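Local coordinates for protein GLB-12 (Caenorhabditis elegans, PDB 4BJA) that binds a heme b whose iron takes two axial ligands from the protein, and probably acts as a redox-signalling globin needed for reproduction, at residues Asn26-Ala31 / Gly115-Val120; Leu56-Ile61 / Asn150-Arg155; Asp64-Leu69 / Lys142-Ile147. The protein carries 1 engineered substitution. One frame throughout, in Å; residues are numbered along the deposited sequence.

Interaction 1 of 3, residues Asn26-Ala31 / Gly115-Val120; sequences NPFDLA and GAWQLV
Ahead of helix 34-46 of this globin fold, a single helical turn at 27-30, N-capped by Asn26, docks on helix 113-126, which precedes the heme ligand His127. CH-pi packing on one face of the Trp117 indole carries most of the contact. Asn26 CA stands 3.7 Å from the centroid of the six-membered ring, 15° off its normal, and Pro27 CD lies at the same distance from the centroid of the five-membered ring. Trp117 CG is anti to its backbone N, which sets one face of the indole against the cap residue and Pro27, while NE1 is hydrogen-bonded to Gln202 OE1 of helix 185-214. The Asn26 amide lies 28° from the ring plane, with CG 3.5 Å from Trp117 CE3; its ND2 makes a weak bond to Leu113 O.

Apolar packing extends this toward the heme. The Phe28 ring turns an edge to the indole, CE2 being 4.0 Å from Trp117 CD1, and its CZ rests 3.8 Å from Val120 CG2.

Within the two segments the side-chain hydrogen bond is that of the cap. With its CG anti to the backbone N, Asn26 directs OD1 back to accept from Phe28 N at 2.9 Å (139° at the hydrogen), the donor sitting above the carbonyl plane.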
loop_
_atom_site.group_PDB
_atom_site.type_symbol
_atom_site.label_atom_id
_atom_site.label_comp_id
_atom_site.label_asym_id
_atom_site.label_seq_id
_atom_site.Cartn_x
_atom_site.Cartn_y
_atom_site.Cartn_z
ATOM N N ASN A 26 5.866 5.027 0.734
ATOM C CA ASN A 26 6.267 3.644 1.151
ATOM C C ASN A 26 5.291 3.122 2.224
ATOM O O ASN A 26 5.203 3.704 3.279
ATOM C CB ASN A 26 7.663 3.816 1.784
ATOM C CG ASN A 26 8.300 2.544 2.225
ATOM O OD1 ASN A 26 7.635 1.548 2.575
ATOM N ND2 ASN A 26 9.623 2.571 2.276
ATOM N N PRO A 27 4.571 2.013 1.972
ATOM C CA PRO A 27 3.520 1.623 2.926
ATOM C C PRO A 27 4.099 1.108 4.224
ATOM O O PRO A 27 3.413 1.098 5.217
ATOM C CB PRO A 27 2.741 0.524 2.189
ATOM C CG PRO A 27 3.769 -0.060 1.227
ATOM C CD PRO A 27 4.579 1.171 0.772
ATOM N N PHE A 28 5.372 0.705 4.220
ATOM C CA PHE A 28 5.989 0.276 5.455
ATOM C C PHE A 28 6.265 1.465 6.352
ATOM O O PHE A 28 6.428 1.320 7.561
ATOM C CB PHE A 28 7.283 -0.527 5.187
ATOM C CG PHE A 28 7.031 -1.826 4.543
ATOM C CD1 PHE A 28 6.580 -2.888 5.324
ATOM C CD2 PHE A 28 7.172 -1.989 3.166
ATOM C CE1 PHE A 28 6.288 -4.116 4.716
ATOM C CE2 PHE A 28 6.885 -3.206 2.545
ATOM C CZ PHE A 28 6.438 -4.278 3.350
ATOM N N ASP A 29 6.367 2.651 5.768
ATOM C CA ASP A 29 6.467 3.820 6.618
ATOM C C ASP A 29 5.102 4.315 7.028
ATOM O O ASP A 29 4.988 4.928 8.077
ATOM C CB ASP A 29 7.288 4.918 5.916
ATOM C CG ASP A 29 7.620 6.085 6.858
ATOM O OD1 ASP A 29 7.722 5.896 8.094
ATOM O OD2 ASP A 29 7.741 7.220 6.349
ATOM N N LEU A 30 4.073 4.080 6.218
ATOM C CA LEU A 30 2.722 4.556 6.535
ATOM C C LEU A 30 1.939 3.680 7.509
ATOM O O LEU A 30 1.227 4.182 8.394
ATOM C CB LEU A 30 1.928 4.733 5.238
ATOM C CG LEU A 30 2.593 5.664 4.217
ATOM C CD1 LEU A 30 1.685 5.752 2.999
ATOM C CD2 LEU A 30 2.892 7.059 4.794
ATOM N N ALA A 31 2.111 2.370 7.376
ATOM C CA ALA A 31 1.383 1.399 8.217
ATOM C C ALA A 31 2.070 1.150 9.539
ATOM O O ALA A 31 1.428 0.651 10.493
ATOM C CB ALA A 31 1.205 0.081 7.439
ATOM N N GLY A 115 15.232 0.272 1.546
ATOM C CA GLY A 115 15.698 -1.086 1.241
ATOM C C GLY A 115 14.638 -2.125 1.594
ATOM O O GLY A 115 14.508 -3.120 0.919
ATOM N N ALA A 116 13.860 -1.867 2.632
ATOM C CA ALA A 116 12.800 -2.825 3.043
ATOM C C ALA A 116 11.752 -2.898 1.942
ATOM O O ALA A 116 11.373 -3.999 1.486
ATOM C CB ALA A 116 12.178 -2.396 4.325
ATOM N N TRP A 117 11.267 -1.743 1.493
ATOM C CA TRP A 117 10.263 -1.745 0.421
ATOM C C TRP A 117 10.818 -2.337 -0.865
ATOM O O TRP A 117 10.155 -3.140 -1.563
ATOM C CB TRP A 117 9.735 -0.303 0.256
ATOM C CG TRP A 117 8.505 -0.173 -0.568
ATOM C CD1 TRP A 117 7.519 -1.134 -0.818
ATOM C CD2 TRP A 117 8.072 1.021 -1.203
ATOM N NE1 TRP A 117 6.522 -0.571 -1.598
ATOM C CE2 TRP A 117 6.849 0.741 -1.858
ATOM C CE3 TRP A 117 8.618 2.313 -1.295
ATOM C CZ2 TRP A 117 6.140 1.718 -2.580
ATOM C CZ3 TRP A 117 7.905 3.288 -2.032
ATOM C CH2 TRP A 117 6.686 2.974 -2.655
ATOM N N GLN A 118 12.056 -1.956 -1.204
ATOM C CA GLN A 118 12.674 -2.484 -2.422
ATOM C C GLN A 118 12.789 -4.025 -2.388
ATOM O O GLN A 118 12.564 -4.686 -3.408
ATOM C CB GLN A 118 14.073 -1.921 -2.625
ATOM C CG GLN A 118 14.070 -0.440 -3.104
ATOM C CD GLN A 118 15.480 0.155 -3.071
ATOM O OE1 GLN A 118 16.368 -0.358 -2.387
ATOM N NE2 GLN A 118 15.681 1.231 -3.800
ATOM N N LEU A 119 13.184 -4.554 -1.237
ATOM C CA LEU A 119 13.309 -6.023 -1.031
ATOM C C LEU A 119 11.970 -6.696 -1.306
ATOM O O LEU A 119 11.894 -7.698 -2.047
ATOM C CB LEU A 119 13.815 -6.332 0.382
ATOM C CG LEU A 119 13.815 -7.849 0.749
ATOM C CD1 LEU A 119 14.727 -8.667 -0.166
ATOM C CD2 LEU A 119 14.226 -8.058 2.192
ATOM N N VAL A 120 10.915 -6.133 -0.756
ATOM C CA VAL A 120 9.602 -6.807 -0.913
ATOM C C VAL A 120 9.134 -6.759 -2.371
ATOM O O VAL A 120 8.705 -7.768 -2.932
ATOM C CB VAL A 120 8.561 -6.197 0.030
ATOM C CG1 VAL A 120 7.186 -6.822 -0.224
ATOM C CG2 VAL A 120 8.987 -6.334 1.495
#

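Interaction 2 of 3, residues Leu56-Ile61 / Asn150-Arg155; sequences LIFLDI and NVFIER
Ile57 shows how one branched side chain can serve three partners between helices 50-65 and 144-160, the B and G helices of a globin by their order and pairing, whose segments 56-61 and 150-155 run at 123° to each other. Its CB already lies near CE1 and CZ of Phe152. The CG2 branch, anti to the backbone N, points straight down on that ring: it stands 3.5 Å from the centroid and 8° off the normal, a centred CH-pi contact, while also leaning on Val151 CG1. The other branch sets out past the foot of Arg155, CG1 lying 3.8 Å from Arg155 CB. At the tip, CD1 returns to the aromatic, 3.8 Å from Phe152 CD1.

Phe152 turns its edge toward the face of Phe58 in an offset edge-to-face pair whose nearest atoms are Phe152 CZ and Phe58 CE2 at 3.6 Å. Phe96 stacks on Phe152 and meets Phe58 edge-to-face, and Phe58 adjoins the axial ligand His92. One turn along, Ile61 CG1 fits against Val151 CB at 3.7 Å.

Toward the surface the chemistry changes. Arg155, bent at chi2 and chi3, forms a side-on salt bridge with Asp60: two bent hydrogen bonds, from NH2 at 2.6 Å and NE at 2.7 Å, converge on Asp60 OD2, the guanidinium and carboxylate planes being only 27° apart. OD1 of Asp60 forms a salt bridge with Arg80. Two arginines thus divide one carboxylate between its oxygens, which would be expected to keep Asp60 ionised even with the Asp64 carboxylate close by.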
loop_
_atom_site.group_PDB
_atom_site.type_symbol
_atom_site.label_atom_id
_atom_site.label_comp_id
_atom_site.label_asym_id
_atom_site.label_seq_id
_atom_site.Cartn_x
_atom_site.Cartn_y
_atom_site.Cartn_z
ATOM N N LEU A 56 8.391 -25.339 10.235
ATOM C CA LEU A 56 7.168 -26.024 10.755
ATOM C C LEU A 56 5.930 -25.437 10.085
ATOM O O LEU A 56 4.975 -26.150 9.756
ATOM C CB LEU A 56 7.055 -25.801 12.252
ATOM C CG LEU A 56 8.083 -26.629 13.034
ATOM C CD1 LEU A 56 7.910 -26.400 14.516
ATOM C CD2 LEU A 56 7.908 -28.114 12.691
ATOM N N ILE A 57 5.941 -24.112 9.909
ATOM C CA ILE A 57 4.807 -23.450 9.283
ATOM C C ILE A 57 4.704 -23.826 7.787
ATOM O O ILE A 57 3.612 -24.090 7.287
ATOM C CB ILE A 57 4.809 -21.917 9.549
ATOM C CG1 ILE A 57 4.641 -21.668 11.059
ATOM C CG2 ILE A 57 3.668 -21.187 8.699
ATOM C CD1 ILE A 57 4.872 -20.251 11.529
ATOM N N PHE A 58 5.825 -23.867 7.055
ATOM C CA PHE A 58 5.779 -24.325 5.690
ATOM C C PHE A 58 5.341 -25.793 5.603
ATOM O O PHE A 58 4.664 -26.157 4.654
ATOM C CB PHE A 58 7.115 -24.087 4.949
ATOM C CG PHE A 58 7.120 -22.781 4.246
ATOM C CD1 PHE A 58 6.403 -22.623 3.064
ATOM C CD2 PHE A 58 7.771 -21.681 4.827
ATOM C CE1 PHE A 58 6.399 -21.365 2.373
ATOM C CE2 PHE A 58 7.749 -20.429 4.154
ATOM C CZ PHE A 58 7.081 -20.281 2.958
ATOM N N LEU A 59 5.726 -26.609 6.578
ATOM C CA LEU A 59 5.234 -28.010 6.563
ATOM C C LEU A 59 3.703 -28.006 6.689
ATOM O O LEU A 59 3.013 -28.664 5.913
ATOM C CB LEU A 59 5.877 -28.844 7.660
ATOM C CG LEU A 59 7.347 -29.229 7.425
ATOM C CD1 LEU A 59 7.947 -29.856 8.679
ATOM C CD2 LEU A 59 7.509 -30.167 6.230
ATOM N N ASP A 60 3.155 -27.217 7.613
ATOM C CA ASP A 60 1.676 -27.082 7.651
ATOM C C ASP A 60 1.065 -26.553 6.344
ATOM O O ASP A 60 0.069 -27.046 5.875
ATOM C CB ASP A 60 1.264 -26.154 8.790
ATOM C CG ASP A 60 1.486 -26.761 10.147
ATOM O OD1 ASP A 60 1.850 -27.949 10.245
ATOM O OD2 ASP A 60 1.287 -26.026 11.154
ATOM N N ILE A 61 1.665 -25.529 5.737
ATOM C CA ILE A 61 1.149 -25.004 4.493
ATOM C C ILE A 61 1.014 -26.077 3.397
ATOM O O ILE A 61 -0.053 -26.211 2.765
ATOM C CB ILE A 61 2.066 -23.883 3.962
ATOM C CG1 ILE A 61 1.888 -22.633 4.863
ATOM C CG2 ILE A 61 1.708 -23.545 2.498
ATOM C CD1 ILE A 61 2.979 -21.547 4.612
ATOM N N ASN A 150 -1.003 -15.808 5.254
ATOM C CA ASN A 150 -2.093 -16.002 6.226
ATOM C C ASN A 150 -1.810 -17.139 7.213
ATOM O O ASN A 150 -2.221 -17.064 8.382
ATOM C CB ASN A 150 -3.407 -16.254 5.498
ATOM C CG ASN A 150 -4.040 -15.002 5.043
ATOM O OD1 ASN A 150 -3.580 -13.909 5.401
ATOM N ND2 ASN A 150 -5.140 -15.118 4.304
ATOM N N VAL A 151 -1.105 -18.189 6.761
ATOM C CA VAL A 151 -0.748 -19.247 7.712
ATOM C C VAL A 151 0.262 -18.715 8.717
ATOM O O VAL A 151 0.196 -19.054 9.917
ATOM C CB VAL A 151 -0.307 -20.554 7.010
ATOM C CG1 VAL A 151 -0.019 -21.679 8.092
ATOM C CG2 VAL A 151 -1.402 -21.009 6.022
ATOM N N PHE A 152 1.196 -17.858 8.244
ATOM C CA PHE A 152 2.056 -17.183 9.188
ATOM C C PHE A 152 1.306 -16.308 10.185
ATOM O O PHE A 152 1.635 -16.302 11.364
ATOM C CB PHE A 152 3.151 -16.416 8.446
ATOM C CG PHE A 152 4.252 -17.321 8.001
ATOM C CD1 PHE A 152 5.341 -17.599 8.874
ATOM C CD2 PHE A 152 4.171 -17.944 6.757
ATOM C CE1 PHE A 152 6.353 -18.479 8.467
ATOM C CE2 PHE A 152 5.179 -18.852 6.325
ATOM C CZ PHE A 152 6.267 -19.112 7.194
ATOM N N ILE A 153 0.307 -15.576 9.713
ATOM C CA ILE A 153 -0.503 -14.764 10.631
ATOM C C ILE A 153 -1.134 -15.649 11.728
ATOM O O ILE A 153 -1.138 -15.287 12.935
ATOM C CB ILE A 153 -1.564 -13.987 9.842
ATOM C CG1 ILE A 153 -0.872 -12.856 9.040
ATOM C CG2 ILE A 153 -2.613 -13.374 10.804
ATOM C CD1 ILE A 153 -1.743 -12.177 8.006
ATOM N N GLU A 154 -1.655 -16.808 11.336
ATOM C CA GLU A 154 -2.315 -17.680 12.315
ATOM C C GLU A 154 -1.343 -18.419 13.248
ATOM O O GLU A 154 -1.644 -18.656 14.404
ATOM C CB GLU A 154 -3.164 -18.728 11.531
ATOM C CG GLU A 154 -4.313 -18.121 10.749
ATOM C CD GLU A 154 -5.152 -17.068 11.579
ATOM O OE1 GLU A 154 -5.751 -17.400 12.638
ATOM O OE2 GLU A 154 -5.211 -15.890 11.161
ATOM N N ARG A 155 -0.173 -18.803 12.718
ATOM C CA ARG A 155 0.772 -19.689 13.407
ATOM C C ARG A 155 1.999 -18.984 13.996
ATOM O O ARG A 155 2.449 -19.324 15.085
ATOM C CB ARG A 155 1.242 -20.783 12.440
ATOM C CG ARG A 155 0.128 -21.681 11.890
ATOM C CD ARG A 155 -0.169 -22.834 12.843
ATOM N NE ARG A 155 0.811 -23.914 12.709
ATOM C CZ ARG A 155 1.493 -24.455 13.717
ATOM N NH1 ARG A 155 1.307 -24.036 14.961
ATOM N NH2 ARG A 155 2.356 -25.431 13.477
#

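Interaction 3 of 3, residues Asp64-Leu69 / Lys142-Ile147; sequences DIEPDL and KNYFEI. With HEM (protoporphyrin IX containing Fe), chain B.
Beside the heme pocket of the globin fold, a type I beta turn from Glu66 to Leu69, just after helix 50-65, meets the start of helix 144-160. Glu66, a buried residue, carries most of the contact. Its CG is anti to the backbone N and the chain then bends at chi2, so that the carboxylate reaches the end of Lys142 tip to tip. It is the methylene that touches: Lys142 CE lies 3.1 Å from Glu66 OE2, whereas NZ, turned aside by the bend at chi4, stays 4.4 Å from that oxygen, beyond a salt bridge. Ile147 crosses the glutamate at about a right angle and brings CD1 to 3.7 Å from Glu66 OE1.

A water links the two segments. It donates to Glu66 OE2 over a short 2.4 Å and to Asp68 OD2 at 2.6 Å, and accepts from Tyr144 OH at 2.8 Å, lying in the plane of the tyrosine ring. Two carboxylates so close to one water could raise the proton affinity of either, an effect that Lys142 nearby might partly offset.

Farther in, the contact becomes heme wall. The Leu69 side chain crosses that of Tyr144 obliquely, and its CD2 sits 3.9 Å from heme CAC; the Tyr144 backbone borders the CMC methyl, and the Phe145 ring turns an edge to the meso carbon CHC. Phe132 packs edge-to-face with Tyr144 and also touches Leu69.

What positions the helix start is the cap of Asn143, itself held by Gln137 and Thr204. Asn143 OD1 accepts a nearly straight bond from Glu146 N, 3.1 Å long with 165° at the hydrogen, and a weak one from Phe145 N.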
loop_
_atom_site.group_PDB
_atom_site.type_symbol
_atom_site.label_atom_id
_atom_site.label_comp_id
_atom_site.label_asym_id
_atom_site.label_seq_id
_atom_site.Cartn_x
_atom_site.Cartn_y
_atom_site.Cartn_z
ATOM N N ASP A 64 -1.165 -29.445 4.974
ATOM C CA ASP A 64 -2.519 -29.314 5.529
ATOM C C ASP A 64 -3.367 -28.277 4.828
ATOM O O ASP A 64 -4.570 -28.411 4.733
ATOM C CB ASP A 64 -2.452 -29.012 7.044
ATOM C CG ASP A 64 -1.607 -30.008 7.802
ATOM O OD1 ASP A 64 -1.799 -31.232 7.644
ATOM O OD2 ASP A 64 -0.785 -29.573 8.625
ATOM N N ILE A 65 -2.751 -27.210 4.320
ATOM C CA ILE A 65 -3.550 -26.080 3.907
ATOM C C ILE A 65 -3.646 -25.970 2.414
ATOM O O ILE A 65 -4.742 -25.830 1.874
ATOM C CB ILE A 65 -2.983 -24.745 4.511
ATOM C CG1 ILE A 65 -2.798 -24.853 6.037
ATOM C CG2 ILE A 65 -3.888 -23.583 4.099
ATOM C CD1 ILE A 65 -4.102 -25.040 6.839
ATOM N N GLU A 66 -2.513 -26.016 1.707
ATOM C CA GLU A 66 -2.519 -25.820 0.273
ATOM C C GLU A 66 -1.633 -26.905 -0.355
ATOM O O GLU A 66 -0.489 -26.660 -0.738
ATOM C CB GLU A 66 -2.004 -24.378 -0.049
ATOM C CG GLU A 66 -2.232 -23.901 -1.470
ATOM C CD GLU A 66 -3.693 -23.676 -1.827
ATOM O OE1 GLU A 66 -4.472 -23.188 -0.966
ATOM O OE2 GLU A 66 -4.056 -24.010 -2.975
ATOM N N PRO A 67 -2.159 -28.131 -0.440
ATOM C CA PRO A 67 -1.326 -29.233 -0.927
ATOM C C PRO A 67 -0.928 -29.160 -2.403
ATOM O O PRO A 67 0.012 -29.878 -2.793
ATOM C CB PRO A 67 -2.155 -30.493 -0.590
ATOM C CG PRO A 67 -3.591 -29.941 -0.519
ATOM C CD PRO A 67 -3.453 -28.594 0.091
ATOM N N ASP A 68 -1.593 -28.312 -3.204
ATOM C CA ASP A 68 -1.132 -28.004 -4.569
ATOM C C ASP A 68 0.342 -27.560 -4.601
ATOM O O ASP A 68 1.041 -27.736 -5.620
ATOM C CB ASP A 68 -1.965 -26.890 -5.217
ATOM C CG ASP A 68 -3.119 -27.410 -6.050
ATOM O OD1 ASP A 68 -3.317 -28.639 -6.113
ATOM O OD2 ASP A 68 -3.841 -26.570 -6.663
ATOM N N LEU A 69 0.812 -27.001 -3.480
ATOM C CA LEU A 69 2.191 -26.497 -3.385
ATOM C C LEU A 69 3.230 -27.588 -3.208
ATOM O O LEU A 69 4.419 -27.350 -3.361
ATOM C CB LEU A 69 2.334 -25.424 -2.277
ATOM C CG LEU A 69 1.531 -24.149 -2.593
ATOM C CD1 LEU A 69 1.688 -23.150 -1.430
ATOM C CD2 LEU A 69 1.944 -23.489 -3.940
ATOM N N LYS A 142 -7.229 -17.458 -6.293
ATOM C CA LYS A 142 -6.234 -17.738 -5.261
ATOM C C LYS A 142 -5.076 -16.775 -5.370
ATOM O O LYS A 142 -4.399 -16.710 -6.393
ATOM C CB LYS A 142 -5.700 -19.173 -5.322
ATOM C CG LYS A 142 -6.710 -20.237 -4.758
ATOM C CD LYS A 142 -6.088 -21.633 -4.807
ATOM C CE LYS A 142 -6.712 -22.590 -3.772
ATOM N NZ LYS A 142 -8.184 -22.644 -3.875
ATOM N N ASN A 143 -4.827 -16.079 -4.276
ATOM C CA ASN A 143 -3.584 -15.304 -4.163
ATOM C C ASN A 143 -2.625 -16.102 -3.273
ATOM O O ASN A 143 -2.833 -16.181 -2.080
ATOM C CB ASN A 143 -3.916 -13.935 -3.540
ATOM C CG ASN A 143 -2.696 -13.089 -3.322
ATOM O OD1 ASN A 143 -1.581 -13.600 -3.215
ATOM N ND2 ASN A 143 -2.895 -11.766 -3.294
ATOM N N TYR A 144 -1.609 -16.729 -3.861
ATOM C CA TYR A 144 -0.736 -17.646 -3.124
ATOM C C TYR A 144 0.155 -16.920 -2.120
ATOM O O TYR A 144 0.548 -17.510 -1.136
ATOM C CB TYR A 144 0.099 -18.538 -4.094
ATOM C CG TYR A 144 -0.785 -19.498 -4.855
ATOM C CD1 TYR A 144 -1.136 -20.727 -4.304
ATOM C CD2 TYR A 144 -1.296 -19.145 -6.100
ATOM C CE1 TYR A 144 -1.956 -21.601 -5.010
ATOM C CE2 TYR A 144 -2.133 -20.007 -6.797
ATOM C CZ TYR A 144 -2.452 -21.209 -6.239
ATOM O OH TYR A 144 -3.277 -22.060 -6.949
ATOM N N PHE A 145 0.473 -15.636 -2.339
ATOM C CA PHE A 145 1.217 -14.919 -1.329
ATOM C C PHE A 145 0.355 -14.728 -0.104
ATOM O O PHE A 145 0.829 -14.866 1.039
ATOM C CB PHE A 145 1.640 -13.543 -1.869
ATOM C CG PHE A 145 2.467 -13.630 -3.119
ATOM C CD1 PHE A 145 3.599 -14.466 -3.153
ATOM C CD2 PHE A 145 2.060 -12.961 -4.281
ATOM C CE1 PHE A 145 4.359 -14.548 -4.340
ATOM C CE2 PHE A 145 2.801 -13.056 -5.446
ATOM C CZ PHE A 145 3.947 -13.853 -5.473
ATOM N N GLU A 146 -0.930 -14.431 -0.343
ATOM C CA GLU A 146 -1.860 -14.298 0.739
ATOM C C GLU A 146 -2.080 -15.657 1.477
ATOM O O GLU A 146 -2.082 -15.718 2.706
ATOM C CB GLU A 146 -3.171 -13.739 0.190
ATOM C CG GLU A 146 -4.214 -13.541 1.253
ATOM C CD GLU A 146 -5.487 -13.037 0.633
ATOM O OE1 GLU A 146 -6.213 -13.854 0.041
ATOM O OE2 GLU A 146 -5.758 -11.818 0.694
ATOM N N ILE A 147 -2.193 -16.743 0.718
ATOM C CA ILE A 147 -2.428 -18.053 1.317
ATOM C C ILE A 147 -1.246 -18.393 2.262
ATOM O O ILE A 147 -1.430 -18.810 3.413
ATOM C CB ILE A 147 -2.572 -19.113 0.205
ATOM C CG1 ILE A 147 -3.937 -18.947 -0.490
ATOM C CG2 ILE A 147 -2.391 -20.562 0.807
ATOM C CD1 ILE A 147 -4.122 -19.648 -1.809
HETATM C CHA HEM B . 12.057 -18.095 -4.264
HETATM C CHB HEM B . 10.228 -15.571 -0.559
HETATM C CHC HEM B . 5.829 -17.200 -1.615
HETATM C CHD HEM B . 7.761 -20.295 -4.759
HETATM C C1A HEM B . 11.920 -17.243 -3.223
HETATM C C2A HEM B . 12.969 -16.394 -2.688
HETATM C C3A HEM B . 12.430 -15.711 -1.663
HETATM C C4A HEM B . 11.048 -16.112 -1.520
HETATM C CMA HEM B . 13.107 -14.674 -0.726
HETATM C CAA HEM B . 14.424 -16.315 -3.259
HETATM C CBA HEM B . 14.740 -14.907 -3.784
HETATM C CGA HEM B . 13.812 -14.630 -4.881
HETATM O O1A HEM B . 13.671 -15.505 -5.781
HETATM O O2A HEM B . 13.185 -13.541 -4.804
HETATM C C1B HEM B . 8.879 -15.768 -0.596
HETATM C C2B HEM B . 7.912 -15.034 0.211
HETATM C C3B HEM B . 6.721 -15.472 -0.085
HETATM C C4B HEM B . 6.866 -16.510 -1.073
HETATM C CMB HEM B . 8.262 -13.919 1.211
HETATM C CAB HEM B . 5.408 -14.917 0.529
HETATM C CBB HEM B . 4.327 -15.657 0.511
HETATM C C1C HEM B . 5.966 -18.159 -2.560
HETATM C C2C HEM B . 4.887 -18.933 -3.121
HETATM C C3C HEM B . 5.408 -19.778 -3.993
HETATM C C4C HEM B . 6.844 -19.606 -3.995
HETATM C CMC HEM B . 3.392 -18.741 -2.768
HETATM C CAC HEM B . 4.589 -20.795 -4.821
HETATM C CBC HEM B . 5.107 -21.193 -5.969
HETATM C C1D HEM B . 9.083 -20.040 -4.848
HETATM C C2D HEM B . 10.032 -20.868 -5.531
HETATM C C3D HEM B . 11.352 -20.181 -5.381
HETATM C C4D HEM B . 11.084 -18.992 -4.622
HETATM C CMD HEM B . 9.789 -22.198 -6.279
HETATM C CAD HEM B . 12.717 -20.667 -5.902
HETATM C CBD HEM B . 13.450 -21.276 -4.695
HETATM C CGD HEM B . 12.856 -22.578 -4.162
HETATM O O1D HEM B . 12.144 -23.310 -4.881
HETATM O O2D HEM B . 13.131 -22.887 -2.994
HETATM N NA HEM B . 10.748 -17.062 -2.478
HETATM N NB HEM B . 8.208 -16.690 -1.395
HETATM N NC HEM B . 7.142 -18.607 -3.124
HETATM N ND HEM B . 9.746 -18.933 -4.305
HETATM FE FE HEM B . 8.989 -17.836 -2.820
HETATM O O HOH W 1 -3.981 -24.319 -5.369
#

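In the fold
Interactions 2 and 3 hold the same pair of elements, helices 50-65 and 144-160, and touch each other: Ile61 O probably accepts from Glu66 N, and Ile61 also packs on Leu69. Their centres are 10 Å apart, whereas interaction 1, which joins the 27-30 turn to helix 113-126, has its centre 23 to 24 Å from theirs, on the opposite side of the chain's centre. Chemistry follows place. Interaction 1 is buried and chiefly aromatic and apolar; interaction 2 grades from an aromatic interior to a charged pair toward the surface; interaction 3, also buried, joins polar groups through one water and alone borders the heme directly.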